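PDB 7OTJ: ATP-dependent DNA helicase PIF1 from Candida albicans, which probably couples ATP hydrolysis to 5'-3' unwinding of DNA, including G-quadruplexes, in the maintenance of nuclear and mitochondrial genome stability. Local coordinates for residues L12-L16 and S37-L42; F71-G75 and K86-R90; L117-N121 and A175-T179; F168-E172 and H502-F508; S263-L269 and T434-I440. All blocks are in the same frame, centred on the assembly; numbering follows the deposited sequence.

Contact 1. Residues L12-L16 and S37-L42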
# COMPACT_ATOMS: atom_id res chain seq x y z
N LEU A 12 -5.70 20.90 6.52
CA LEU A 12 -5.10 21.47 5.33
C LEU A 12 -4.53 22.86 5.60
O LEU A 12 -3.43 23.19 5.15
CB LEU A 12 -6.13 21.52 4.20
CG LEU A 12 -5.73 22.26 2.93
CD1 LEU A 12 -4.57 21.55 2.25
CD2 LEU A 12 -6.91 22.37 1.99
N LYS A 13 -5.27 23.68 6.35
CA LYS A 13 -4.80 25.02 6.71
C LYS A 13 -3.49 24.96 7.48
O LYS A 13 -2.57 25.75 7.23
CB LYS A 13 -5.87 25.74 7.52
CG LYS A 13 -5.44 27.09 8.09
CD LYS A 13 -6.53 27.67 9.00
CE LYS A 13 -6.08 28.94 9.71
NZ LYS A 13 -5.83 30.05 8.75
N GLN A 14 -3.39 24.03 8.44
CA GLN A 14 -2.17 23.92 9.23
C GLN A 14 -1.01 23.44 8.38
O GLN A 14 0.11 23.97 8.48
CB GLN A 14 -2.40 22.96 10.40
CG GLN A 14 -3.57 23.33 11.29
CD GLN A 14 -3.35 24.64 11.98
OE1 GLN A 14 -2.24 24.95 12.41
NE2 GLN A 14 -4.41 25.43 12.10
N VAL A 15 -1.24 22.45 7.52
CA VAL A 15 -0.17 21.94 6.67
C VAL A 15 0.37 23.03 5.76
O VAL A 15 1.59 23.18 5.60
CB VAL A 15 -0.65 20.71 5.88
CG1 VAL A 15 0.44 20.23 4.94
CG2 VAL A 15 -1.06 19.60 6.83
N LEU A 16 -0.52 23.83 5.17
CA LEU A 16 -0.09 24.91 4.29
C LEU A 16 0.62 26.03 5.03
O LEU A 16 1.26 26.87 4.38
CB LEU A 16 -1.28 25.47 3.52
CG LEU A 16 -2.02 24.52 2.57
CD1 LEU A 16 -3.16 25.24 1.88
CD2 LEU A 16 -1.07 23.90 1.55
N SER A 37 -5.65 16.38 -1.37
CA SER A 37 -5.82 17.83 -1.48
C SER A 37 -4.60 18.56 -0.97
O SER A 37 -4.18 19.57 -1.55
CB SER A 37 -7.07 18.28 -0.72
OG SER A 37 -8.24 17.86 -1.40
N ILE A 38 -4.03 18.09 0.14
CA ILE A 38 -2.77 18.65 0.64
C ILE A 38 -1.71 18.64 -0.45
O ILE A 38 -1.00 19.63 -0.67
CB ILE A 38 -2.31 17.89 1.89
CG1 ILE A 38 -3.30 18.09 3.04
CG2 ILE A 38 -0.92 18.35 2.29
CD1 ILE A 38 -3.00 17.24 4.25
N ILE A 39 -1.58 17.50 -1.14
CA ILE A 39 -0.58 17.35 -2.20
C ILE A 39 -0.80 18.38 -3.30
O ILE A 39 0.13 19.08 -3.72
CB ILE A 39 -0.60 15.91 -2.75
CG1 ILE A 39 -0.14 14.92 -1.68
CG2 ILE A 39 0.27 15.78 -3.99
CD1 ILE A 39 -0.45 13.49 -2.01
N LYS A 40 -2.04 18.47 -3.80
CA LYS A 40 -2.34 19.41 -4.88
C LYS A 40 -2.00 20.84 -4.49
O LYS A 40 -1.36 21.57 -5.26
CB LYS A 40 -3.82 19.29 -5.26
CG LYS A 40 -4.18 19.89 -6.59
CD LYS A 40 -5.66 19.72 -6.87
CE LYS A 40 -5.99 20.15 -8.28
NZ LYS A 40 -5.36 19.25 -9.28
N SER A 41 -2.41 21.26 -3.29
CA SER A 41 -2.13 22.62 -2.84
C SER A 41 -0.64 22.84 -2.62
O SER A 41 -0.07 23.83 -3.10
CB SER A 41 -2.91 22.92 -1.56
OG SER A 41 -4.30 23.00 -1.79
N LEU A 42 0.01 21.92 -1.90
CA LEU A 42 1.44 22.06 -1.64
C LEU A 42 2.27 22.06 -2.92
O LEU A 42 3.39 22.58 -2.91
CB LEU A 42 1.92 20.95 -0.70
CG LEU A 42 1.64 21.13 0.80
CD1 LEU A 42 2.25 19.99 1.59
CD2 LEU A 42 2.21 22.44 1.28

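Contact 2. Residues F71-G75 and K86-R90. With nucleotides of chain C.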
# COMPACT_ATOMS: atom_id res chain seq x y z
N PHE A 71 11.60 6.20 -1.70
CA PHE A 71 11.93 7.62 -1.73
C PHE A 71 13.33 7.86 -1.19
O PHE A 71 14.06 8.72 -1.70
CB PHE A 71 10.92 8.43 -0.91
CG PHE A 71 11.43 9.78 -0.50
CD1 PHE A 71 11.41 10.85 -1.40
CD2 PHE A 71 11.95 10.00 0.77
CE1 PHE A 71 11.89 12.09 -1.03
CE2 PHE A 71 12.43 11.25 1.14
CZ PHE A 71 12.39 12.29 0.24
N ALA A 72 13.72 7.11 -0.16
CA ALA A 72 14.98 7.38 0.53
C ALA A 72 16.17 7.02 -0.34
O ALA A 72 17.18 7.73 -0.34
CB ALA A 72 15.03 6.63 1.85
N GLY A 73 16.08 5.92 -1.09
CA GLY A 73 17.26 5.34 -1.70
C GLY A 73 17.93 4.30 -0.84
O GLY A 73 19.05 3.89 -1.16
N PHE A 74 17.26 3.83 0.21
CA PHE A 74 17.84 2.94 1.21
C PHE A 74 18.07 1.55 0.67
O PHE A 74 18.92 0.81 1.18
CB PHE A 74 16.89 2.78 2.39
CG PHE A 74 17.01 3.82 3.42
CD1 PHE A 74 18.06 4.69 3.41
CD2 PHE A 74 16.06 3.90 4.42
CE1 PHE A 74 18.16 5.65 4.38
CE2 PHE A 74 16.16 4.85 5.39
CZ PHE A 74 17.20 5.73 5.37
N GLY A 75 17.27 1.14 -0.30
CA GLY A 75 17.03 -0.27 -0.46
C GLY A 75 16.15 -0.62 0.72
O GLY A 75 15.10 -0.00 0.91
N LYS A 86 26.28 6.90 2.27
CA LYS A 86 27.12 6.72 1.09
C LYS A 86 26.33 6.11 -0.06
O LYS A 86 26.48 6.52 -1.22
CB LYS A 86 28.34 5.86 1.42
CG LYS A 86 29.23 6.41 2.53
CD LYS A 86 30.66 5.86 2.46
CE LYS A 86 30.69 4.34 2.45
NZ LYS A 86 30.01 3.77 3.65
N LYS A 87 25.47 5.13 0.24
CA LYS A 87 24.65 4.51 -0.80
C LYS A 87 23.74 5.54 -1.46
O LYS A 87 23.63 5.59 -2.69
CB LYS A 87 23.82 3.36 -0.22
CG LYS A 87 22.95 2.66 -1.25
CD LYS A 87 22.15 1.54 -0.62
CE LYS A 87 21.34 0.78 -1.66
NZ LYS A 87 20.62 -0.37 -1.08
N ILE A 88 23.07 6.37 -0.66
CA ILE A 88 22.18 7.38 -1.21
C ILE A 88 22.97 8.41 -2.02
O ILE A 88 22.47 8.92 -3.03
CB ILE A 88 21.37 8.03 -0.08
CG1 ILE A 88 20.46 6.98 0.56
CG2 ILE A 88 20.57 9.22 -0.59
CD1 ILE A 88 19.70 7.44 1.77
N LYS A 89 24.20 8.70 -1.61
CA LYS A 89 25.00 9.67 -2.36
C LYS A 89 25.44 9.12 -3.71
O LYS A 89 25.70 9.90 -4.64
CB LYS A 89 26.22 10.10 -1.54
CG LYS A 89 25.89 11.10 -0.44
CD LYS A 89 27.13 11.57 0.29
CE LYS A 89 26.79 12.57 1.38
NZ LYS A 89 28.00 13.07 2.10
N ARG A 90 25.54 7.79 -3.84
CA ARG A 90 25.85 7.20 -5.14
C ARG A 90 24.66 7.27 -6.10
O ARG A 90 24.85 7.39 -7.31
CB ARG A 90 26.31 5.75 -4.97
CG ARG A 90 27.67 5.58 -4.29
CD ARG A 90 28.15 4.14 -4.39
NE ARG A 90 27.21 3.19 -3.81
CZ ARG A 90 27.29 2.69 -2.59
NH1 ARG A 90 28.27 3.05 -1.76
NH2 ARG A 90 26.38 1.82 -2.17
P DT C 5 9.83 -1.31 -1.74
OP1 DT C 5 9.70 -0.03 -2.48
OP2 DT C 5 9.08 -2.50 -2.19
O5' DT C 5 11.40 -1.63 -1.67
C5' DT C 5 12.32 -0.57 -1.44
C4' DT C 5 13.51 -0.67 -2.39
O4' DT C 5 14.35 -1.79 -1.99
C3' DT C 5 13.16 -0.91 -3.86
O3' DT C 5 14.04 -0.17 -4.70
C2' DT C 5 13.33 -2.42 -4.03
C1' DT C 5 14.43 -2.75 -3.02
N1 DT C 5 14.28 -4.09 -2.40
C2 DT C 5 15.33 -4.99 -2.47
O2 DT C 5 16.38 -4.75 -3.04
N3 DT C 5 15.09 -6.19 -1.85
C4 DT C 5 13.94 -6.57 -1.18
O4 DT C 5 13.83 -7.67 -0.66
C5 DT C 5 12.89 -5.58 -1.14
C7 DT C 5 11.60 -5.88 -0.43
C6 DT C 5 13.12 -4.40 -1.74

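Contact 3. Residues L117-N121 and A175-T179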
# COMPACT_ATOMS: atom_id res chain seq x y z
N LEU A 117 12.64 5.68 11.03
CA LEU A 117 12.41 7.12 11.04
C LEU A 117 13.60 7.88 11.60
O LEU A 117 13.90 8.99 11.15
CB LEU A 117 11.14 7.43 11.83
CG LEU A 117 10.56 8.82 11.57
CD1 LEU A 117 10.05 8.92 10.13
CD2 LEU A 117 9.48 9.16 12.59
N ASN A 118 14.29 7.30 12.59
CA ASN A 118 15.48 7.93 13.15
C ASN A 118 16.63 7.97 12.14
O ASN A 118 17.38 8.95 12.08
CB ASN A 118 15.92 7.20 14.42
CG ASN A 118 15.08 7.58 15.64
OD1 ASN A 118 14.48 8.65 15.67
ND2 ASN A 118 15.06 6.71 16.64
N LYS A 119 16.77 6.91 11.34
CA LYS A 119 17.75 6.92 10.26
C LYS A 119 17.40 7.98 9.22
O LYS A 119 18.25 8.76 8.79
CB LYS A 119 17.84 5.54 9.60
CG LYS A 119 18.34 4.44 10.52
CD LYS A 119 18.44 3.11 9.78
CE LYS A 119 19.23 2.09 10.57
NZ LYS A 119 19.38 0.81 9.83
N LEU A 120 16.13 8.02 8.80
CA LEU A 120 15.70 9.04 7.85
C LEU A 120 15.99 10.44 8.39
O LEU A 120 16.41 11.32 7.63
CB LEU A 120 14.22 8.89 7.54
CG LEU A 120 13.85 7.65 6.72
CD1 LEU A 120 12.35 7.39 6.73
CD2 LEU A 120 14.37 7.80 5.30
N ASN A 121 15.79 10.64 9.69
CA ASN A 121 16.07 11.94 10.29
C ASN A 121 17.54 12.31 10.16
O ASN A 121 17.88 13.40 9.68
CB ASN A 121 15.64 11.93 11.76
CG ASN A 121 15.63 13.32 12.37
OD1 ASN A 121 15.60 14.32 11.66
ND2 ASN A 121 15.65 13.38 13.70
N ALA A 175 13.23 11.05 16.46
CA ALA A 175 12.88 11.84 15.29
C ALA A 175 11.47 12.39 15.40
O ALA A 175 11.23 13.58 15.18
CB ALA A 175 13.02 10.99 14.02
N TRP A 176 10.51 11.53 15.75
CA TRP A 176 9.13 11.96 15.89
C TRP A 176 9.00 13.09 16.90
O TRP A 176 8.34 14.10 16.63
CB TRP A 176 8.27 10.76 16.32
CG TRP A 176 6.81 11.04 16.44
CD1 TRP A 176 6.17 11.60 17.51
CD2 TRP A 176 5.80 10.74 15.47
NE1 TRP A 176 4.82 11.68 17.25
CE2 TRP A 176 4.57 11.16 16.01
CE3 TRP A 176 5.82 10.16 14.20
CZ2 TRP A 176 3.37 11.02 15.32
CZ3 TRP A 176 4.63 10.02 13.52
CH2 TRP A 176 3.43 10.45 14.08
N LYS A 177 9.63 12.94 18.07
CA LYS A 177 9.39 13.88 19.16
C LYS A 177 9.96 15.26 18.87
O LYS A 177 9.41 16.26 19.33
CB LYS A 177 9.97 13.32 20.46
CG LYS A 177 9.41 11.95 20.81
CD LYS A 177 9.96 11.44 22.13
CE LYS A 177 9.42 10.05 22.44
NZ LYS A 177 9.99 9.49 23.69
N GLU A 178 11.05 15.34 18.11
CA GLU A 178 11.64 16.64 17.81
C GLU A 178 11.06 17.27 16.55
O GLU A 178 11.22 18.48 16.36
CB GLU A 178 13.16 16.52 17.69
CG GLU A 178 13.64 15.96 16.38
CD GLU A 178 15.14 16.03 16.23
OE1 GLU A 178 15.81 16.50 17.18
OE2 GLU A 178 15.65 15.63 15.17
N THR A 179 10.36 16.51 15.71
CA THR A 179 9.84 17.04 14.45
C THR A 179 8.35 17.35 14.51
O THR A 179 7.93 18.44 14.10
CB THR A 179 10.11 16.08 13.29
OG1 THR A 179 11.49 15.72 13.27
CG2 THR A 179 9.75 16.75 11.98

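Contact 4. Residues F168-E172 and H502-F508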
# COMPACT_ATOMS: atom_id res chain seq x y z
N PHE A 168 8.96 -1.03 17.64
CA PHE A 168 9.32 0.35 17.96
C PHE A 168 8.43 1.27 17.13
O PHE A 168 8.69 1.49 15.94
CB PHE A 168 10.80 0.59 17.70
CG PHE A 168 11.32 1.85 18.32
CD1 PHE A 168 11.26 2.03 19.69
CD2 PHE A 168 11.90 2.84 17.54
CE1 PHE A 168 11.75 3.19 20.27
CE2 PHE A 168 12.39 3.99 18.11
CZ PHE A 168 12.32 4.17 19.48
N PHE A 169 7.35 1.77 17.73
CA PHE A 169 6.40 2.59 16.98
C PHE A 169 7.03 3.92 16.58
O PHE A 169 8.01 4.39 17.18
CB PHE A 169 5.13 2.83 17.80
CG PHE A 169 4.26 1.62 17.95
CD1 PHE A 169 4.38 0.79 19.05
CD2 PHE A 169 3.31 1.30 16.98
CE1 PHE A 169 3.58 -0.34 19.19
CE2 PHE A 169 2.51 0.18 17.12
CZ PHE A 169 2.64 -0.64 18.22
N ALA A 170 6.42 4.56 15.58
CA ALA A 170 6.98 5.80 15.06
C ALA A 170 6.94 6.91 16.11
O ALA A 170 7.88 7.71 16.20
CB ALA A 170 6.22 6.24 13.80
N PHE A 171 5.88 6.96 16.91
CA PHE A 171 5.72 8.00 17.92
C PHE A 171 6.70 7.88 19.08
O PHE A 171 6.71 8.76 19.95
CB PHE A 171 4.29 8.03 18.45
CG PHE A 171 3.80 6.72 19.01
CD1 PHE A 171 4.14 6.31 20.29
CD2 PHE A 171 2.95 5.91 18.26
CE1 PHE A 171 3.67 5.11 20.80
CE2 PHE A 171 2.47 4.72 18.77
CZ PHE A 171 2.83 4.31 20.04
N GLU A 172 7.49 6.81 19.13
CA GLU A 172 8.50 6.65 20.17
C GLU A 172 9.86 7.18 19.75
O GLU A 172 10.71 7.41 20.61
CB GLU A 172 8.65 5.18 20.57
CG GLU A 172 7.35 4.43 20.81
CD GLU A 172 7.59 2.97 21.14
OE1 GLU A 172 8.16 2.70 22.22
OE2 GLU A 172 7.24 2.10 20.32
N HIS A 502 -1.92 -2.81 20.83
CA HIS A 502 -0.67 -2.75 21.56
C HIS A 502 -0.79 -1.79 22.74
O HIS A 502 -1.43 -0.74 22.65
CB HIS A 502 0.48 -2.32 20.65
CG HIS A 502 1.84 -2.66 21.19
ND1 HIS A 502 2.34 -2.11 22.35
CD2 HIS A 502 2.79 -3.51 20.73
CE1 HIS A 502 3.54 -2.60 22.58
NE2 HIS A 502 3.84 -3.45 21.62
N ARG A 503 -0.17 -2.17 23.86
CA ARG A 503 -0.22 -1.36 25.07
C ARG A 503 0.27 0.07 24.80
O ARG A 503 -0.30 1.03 25.32
CB ARG A 503 0.63 -2.00 26.17
CG ARG A 503 0.67 -3.52 26.16
CD ARG A 503 -0.43 -4.12 27.02
NE ARG A 503 -0.12 -5.49 27.41
CZ ARG A 503 -0.91 -6.26 28.15
NH1 ARG A 503 -2.08 -5.83 28.59
NH2 ARG A 503 -0.52 -7.49 28.45
N LYS A 504 1.33 0.21 24.00
CA LYS A 504 1.91 1.53 23.77
C LYS A 504 1.03 2.40 22.87
O LYS A 504 1.10 3.63 22.97
CB LYS A 504 3.31 1.40 23.17
CG LYS A 504 4.37 1.04 24.20
CD LYS A 504 5.76 1.01 23.61
CE LYS A 504 6.82 0.90 24.70
NZ LYS A 504 6.74 2.00 25.71
N VAL A 505 0.21 1.79 22.02
CA VAL A 505 -0.70 2.57 21.19
C VAL A 505 -1.81 3.18 22.04
O VAL A 505 -2.17 4.35 21.87
CB VAL A 505 -1.28 1.69 20.06
CG1 VAL A 505 -2.34 2.46 19.28
CG2 VAL A 505 -0.19 1.19 19.14
N ILE A 506 -2.37 2.39 22.96
CA ILE A 506 -3.47 2.87 23.80
C ILE A 506 -3.01 4.03 24.68
O ILE A 506 -3.73 5.03 24.83
CB ILE A 506 -4.07 1.72 24.62
CG1 ILE A 506 -4.41 0.54 23.71
CG2 ILE A 506 -5.32 2.18 25.34
CD1 ILE A 506 -5.08 -0.62 24.43
N GLU A 507 -1.84 3.90 25.31
CA GLU A 507 -1.32 4.99 26.14
C GLU A 507 -0.99 6.23 25.31
O GLU A 507 -1.11 7.35 25.81
CB GLU A 507 -0.08 4.53 26.92
CG GLU A 507 1.15 4.26 26.08
CD GLU A 507 2.34 3.82 26.92
OE1 GLU A 507 2.14 3.56 28.13
OE2 GLU A 507 3.46 3.73 26.37
N PHE A 508 -0.57 6.04 24.05
CA PHE A 508 -0.35 7.17 23.16
C PHE A 508 -1.61 8.01 23.01
O PHE A 508 -1.59 9.22 23.25
CB PHE A 508 0.14 6.67 21.79
CG PHE A 508 0.22 7.74 20.74
CD1 PHE A 508 1.33 8.58 20.66
CD2 PHE A 508 -0.79 7.90 19.80
CE1 PHE A 508 1.41 9.56 19.68
CE2 PHE A 508 -0.72 8.88 18.82
CZ PHE A 508 0.39 9.71 18.76

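Contact 5. Residues S263-L269 and T434-I440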
# COMPACT_ATOMS: atom_id res chain seq x y z
N SER A 263 8.32 -16.38 -16.31
CA SER A 263 9.14 -15.19 -16.42
C SER A 263 10.53 -15.54 -16.93
O SER A 263 11.06 -16.62 -16.66
CB SER A 263 9.27 -14.50 -15.05
OG SER A 263 10.01 -15.31 -14.15
N VAL A 264 11.12 -14.60 -17.66
CA VAL A 264 12.50 -14.72 -18.11
C VAL A 264 13.37 -14.00 -17.08
O VAL A 264 13.30 -12.78 -16.95
CB VAL A 264 12.70 -14.13 -19.51
CG1 VAL A 264 14.15 -14.29 -19.95
CG2 VAL A 264 11.74 -14.79 -20.50
N ASP A 265 14.16 -14.77 -16.34
CA ASP A 265 14.98 -14.26 -15.25
C ASP A 265 16.45 -14.34 -15.63
O ASP A 265 16.96 -15.43 -15.89
CB ASP A 265 14.71 -15.05 -13.96
CG ASP A 265 13.35 -14.73 -13.36
OD1 ASP A 265 12.63 -13.88 -13.92
OD2 ASP A 265 13.00 -15.33 -12.32
N THR A 266 17.11 -13.19 -15.67
CA THR A 266 18.54 -13.11 -15.96
C THR A 266 19.22 -12.24 -14.91
O THR A 266 18.56 -11.55 -14.12
CB THR A 266 18.80 -12.55 -17.37
OG1 THR A 266 18.12 -11.30 -17.52
CG2 THR A 266 18.29 -13.51 -18.42
N GLY A 267 20.55 -12.26 -14.91
CA GLY A 267 21.30 -11.40 -14.02
C GLY A 267 22.76 -11.77 -13.86
O GLY A 267 23.15 -12.92 -14.06
N ILE A 268 23.58 -10.78 -13.50
CA ILE A 268 25.02 -10.98 -13.34
C ILE A 268 25.41 -11.16 -11.87
O ILE A 268 26.60 -11.21 -11.56
CB ILE A 268 25.81 -9.82 -13.97
CG1 ILE A 268 25.46 -8.49 -13.29
CG2 ILE A 268 25.56 -9.76 -15.48
CD1 ILE A 268 26.17 -7.30 -13.88
N LEU A 269 24.44 -11.25 -10.98
CA LEU A 269 24.76 -11.55 -9.59
C LEU A 269 24.99 -13.05 -9.41
O LEU A 269 24.36 -13.87 -10.10
CB LEU A 269 23.65 -11.10 -8.66
CG LEU A 269 23.42 -9.62 -8.38
CD1 LEU A 269 22.33 -9.51 -7.32
CD2 LEU A 269 24.71 -8.90 -7.96
N THR A 434 24.04 -0.24 -14.26
CA THR A 434 24.30 -1.62 -14.64
C THR A 434 23.27 -2.53 -13.97
O THR A 434 23.21 -2.61 -12.74
CB THR A 434 25.72 -2.02 -14.23
OG1 THR A 434 26.67 -1.19 -14.91
CG2 THR A 434 25.99 -3.47 -14.58
N VAL A 435 22.46 -3.21 -14.78
CA VAL A 435 21.41 -4.05 -14.23
C VAL A 435 22.04 -5.31 -13.66
O VAL A 435 22.80 -6.01 -14.34
CB VAL A 435 20.36 -4.38 -15.30
CG1 VAL A 435 21.03 -4.68 -16.62
CG2 VAL A 435 19.51 -5.57 -14.87
N LEU A 436 21.77 -5.58 -12.38
CA LEU A 436 22.33 -6.74 -11.71
C LEU A 436 21.42 -7.95 -11.78
O LEU A 436 21.90 -9.08 -11.89
CB LEU A 436 22.64 -6.40 -10.25
CG LEU A 436 23.55 -5.18 -10.00
CD1 LEU A 436 23.74 -4.91 -8.52
CD2 LEU A 436 24.91 -5.34 -10.67
N VAL A 437 20.10 -7.73 -11.76
CA VAL A 437 19.11 -8.78 -11.89
C VAL A 437 17.98 -8.25 -12.76
O VAL A 437 17.60 -7.08 -12.65
CB VAL A 437 18.57 -9.24 -10.52
CG1 VAL A 437 17.44 -10.21 -10.70
CG2 VAL A 437 19.67 -9.87 -9.69
N SER A 438 17.47 -9.09 -13.66
CA SER A 438 16.37 -8.72 -14.55
C SER A 438 15.29 -9.80 -14.54
O SER A 438 15.60 -11.00 -14.63
CB SER A 438 16.88 -8.50 -15.97
OG SER A 438 15.82 -8.13 -16.83
N ARG A 439 14.03 -9.37 -14.48
CA ARG A 439 12.90 -10.26 -14.65
C ARG A 439 11.92 -9.64 -15.63
O ARG A 439 11.50 -8.49 -15.44
CB ARG A 439 12.17 -10.56 -13.34
CG ARG A 439 10.79 -11.20 -13.57
CD ARG A 439 10.15 -11.72 -12.30
NE ARG A 439 10.84 -12.90 -11.79
CZ ARG A 439 10.62 -13.45 -10.60
NH1 ARG A 439 9.71 -12.96 -9.78
NH2 ARG A 439 11.35 -14.50 -10.23
N ILE A 440 11.55 -10.39 -16.66
CA ILE A 440 10.60 -9.94 -17.67
C ILE A 440 9.34 -10.77 -17.48
O ILE A 440 9.38 -12.00 -17.51
CB ILE A 440 11.16 -10.09 -19.09
CG1 ILE A 440 12.43 -9.23 -19.24
CG2 ILE A 440 10.12 -9.69 -20.12
CD1 ILE A 440 13.09 -9.33 -20.59

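Contact 1. Residues L12-L16 and S37-L42
Two helices of the first RecA-like (P-loop NTPase) domain pack here in ridges-into-grooves fashion: helix 6-16 and helix 31-45, the one that begins at the ATP-binding loop. The local axes approach to 10.3 Å and run in roughly the same sense, crossing at -37°. One i/i+4 ridge, L12 and L16, enters the groove between the ridges S37-S41 and I38-L42. L12 fills its upstream part, with CD1 3.8 Å from both I38 CA and I38 CG1 and 4.3 Å from both S37 O and S41 OG. V15 points across the gap into the hollow between I38 and L42, and both V15 and I38 also rest on strand 21-25. L42 in turn reaches strands 50-54 and 103-107. No hydrogen bond crosses between 12-16 and 37-42, which bury 313 Å² together, so apolar fit joins these segments. The gap closes at both V15 and L16: V15 CG1 lies 3.5 Å from I38 CG2 and 3.8 Å from L42 CD1, and L16 CD2 3.6 Å from L42 CD2 and 3.7 Å from S41 CB.

Contact 2. Residues F71-G75 and K86-R90
A glycine-terminated helix end in the first RecA-like domain meets helix 81-90 beside the bound DNA strand. Helix 68-72 stops where G73 takes phi/psi of 91/13°, a left-handed conformation in which a CB would be jammed against the preceding carbonyl; it would also come within 3.4 Å of I88 CG1. The polar interaction across the segments is one hydrogen bond, from K87 NZ to F74 O at 3.1 Å, made by a fully extended lysine. Apolar contact centres on I88, whose CB is directed at the turn: I88 CD1 touches F74 CE1 at 3.5 Å and lies 3.3 Å from A72 O, a carbonyl that accepts its hydrogen bond from W98. The F74 ring also packs on L120 and I123 of helix 114-128, linking the turn to the domain interior. Nucleic acid contact falls to the last residue of the turn. G75 has no room for a side chain beside K87 NZ, 3.6 Å from its CA, and G75 CA lies 3.4 Å from O4' of DT5 of chain C.

Contact 3. Residues L117-N121 and A175-T179
Two side-chain-mediated hydrogen bonds cross between helices 114-128 and 174-179, whose local axes come to 9.9 Å at 56°. In the first, N118 OD1 accepts from A175 N at 2.8 Å and 156°. A175 stands in the first turn of its helix, where an amide finds no carbonyl one turn earlier in the same helix, so the asparagine supplies the missing acceptor; the next amide, that of W176, is met by S173 OG. In the second, N121 ND2 donates to E178 OE2 at 2.7 Å with a nearly straight angle of 170°. Both ends of the N121 amide are used, since its OD1 accepts from F134 N, while E178 OE2 also forms a salt bridge with K125. Within the helix, A175 O accepts from T179 OG1 at 2.9 Å, and in the other helix N121 N bonds L117 O at 2.9 Å. Between the polar pairs sits A175, which gives up 80 Å² to the contact: A175 CB lies 3.6 Å from L117 O and 4.1 Å from L117 CG. L117 CD2 also meets the edge of the W176 ring, 4.1 Å from W176 CE3, and that indole reaches F22 and A141. Helix 114-128 joins strands 103-107 and 138-143, and helix 174-179 follows 138-143 and leads to 182-186: successive beta-alpha-beta crossovers of the parallel sheet characteristic of RecA-like P-loop NTPases.

Contact 4. Residues F168-E172 and H502-F508
F171, F169 and K504 give up the largest areas here, 89, 69 and 56 Å², as a loop segment of the first RecA-like domain meets the C-terminal helix 503-511. The F171 ring forms an offset stack with F508, centroids 4.4 Å apart and planes at 26°. F508 CB adds a CH-pi contact, 4.1 Å from the F171 centroid and 15° off the ring normal, and F171 CB lies 3.5 Å from F508 CE1. Both rings also meet F145 edge-to-face, which extends the cluster. F169 has neighbours over a face and at an edge. V505 CG2 sits over its face, 3.9 Å from the centroid, and its edge points at the face of H502 in a T-shaped pair, with centroids 5.0 Å apart and planes at 83°. H502 is the N-cap of the helix, its ND1 accepting from K504 N at 3.0 Å. K504 lies beside both phenylalanines: K504 CB is 4.3 Å from F169 CD1 and from F171 CZ. Its ammonium joins a loose network, with K504 NZ 3.8 Å from both E172 OE1 and E507 OE2, both long. E172 OE2 is occupied within its own segment by F169 N at 2.6 Å. With no hydrogen bond between the segments and only a long ion pair, the chemistry implies that ring and methyl contacts, rather than directed polar bonds, carry this 330-residue closure.

Contact 5. Residues S263-L269 and T434-I440
The strongest polar link is a bidentate salt bridge from strand to strand: R439 NE donates to D265 OD1 at 2.9 Å and R439 NH2 to D265 OD2 at 2.8 Å, both near 164°. S263 OG donates to the same D265 OD1 at 3.0 Å, and R439 NH1 turns to A283 O. Behind this pair runs the backbone ladder of strands 264-267 and 437-440, antiparallel at 167°. V264 and I440 form one hydrogen-bonded pair, with V264 N to I440 O at 3.1 Å and I440 N to V264 O at 3.0 Å; T266 and S438 form the next, with T266 N to S438 O at 2.9 Å and S438 N to T266 O at 2.7 Å. D265-R439 and G267-V437 are the non-hydrogen-bonded pairs. At G267 the CA atoms of G267 and V437 close to 4.0 Å, and a CB would clash with L436 O. Past it, I268 N bonds L436 O at 2.9 Å. Packing then takes over: L269 CD1 meets V437 CG2 at 3.6 Å, L269 CG meets L436 CB at 3.8 Å, and I268 CD1 reaches L436 CD2 at 4.0 Å. L436 and V437 together oppose T428 in a classic beta bulge, where the chain turns a corner. Strand 435-446 pairs with 259-267, 294-297 and 424-429 in a curled antiparallel sheet, consistent with the SH3-like 2B domain of Pif1 helicases.

From the N terminus, contact 1 closes first, joining the helix before strand 21-25 to the one after it. Contact 2 closes a short loop of ten residues further along, and contact 3 opens after it. Before 175-179 is reached, contact 4 opens at 168-172, so contacts 3 and 4 cross; contact 4 closes only at 502-508, and contact 5 is nested within its long loop. Contacts 2 and 3 touch through F74 CE2 and L120 CD2, 3.5 Å apart, and contacts 3 and 4 through W176 CB and A170 O at 3.1 Å, a continuous path across the first RecA-like domain to the C-terminal helix. Contacts 1 and 5 touch none of the others.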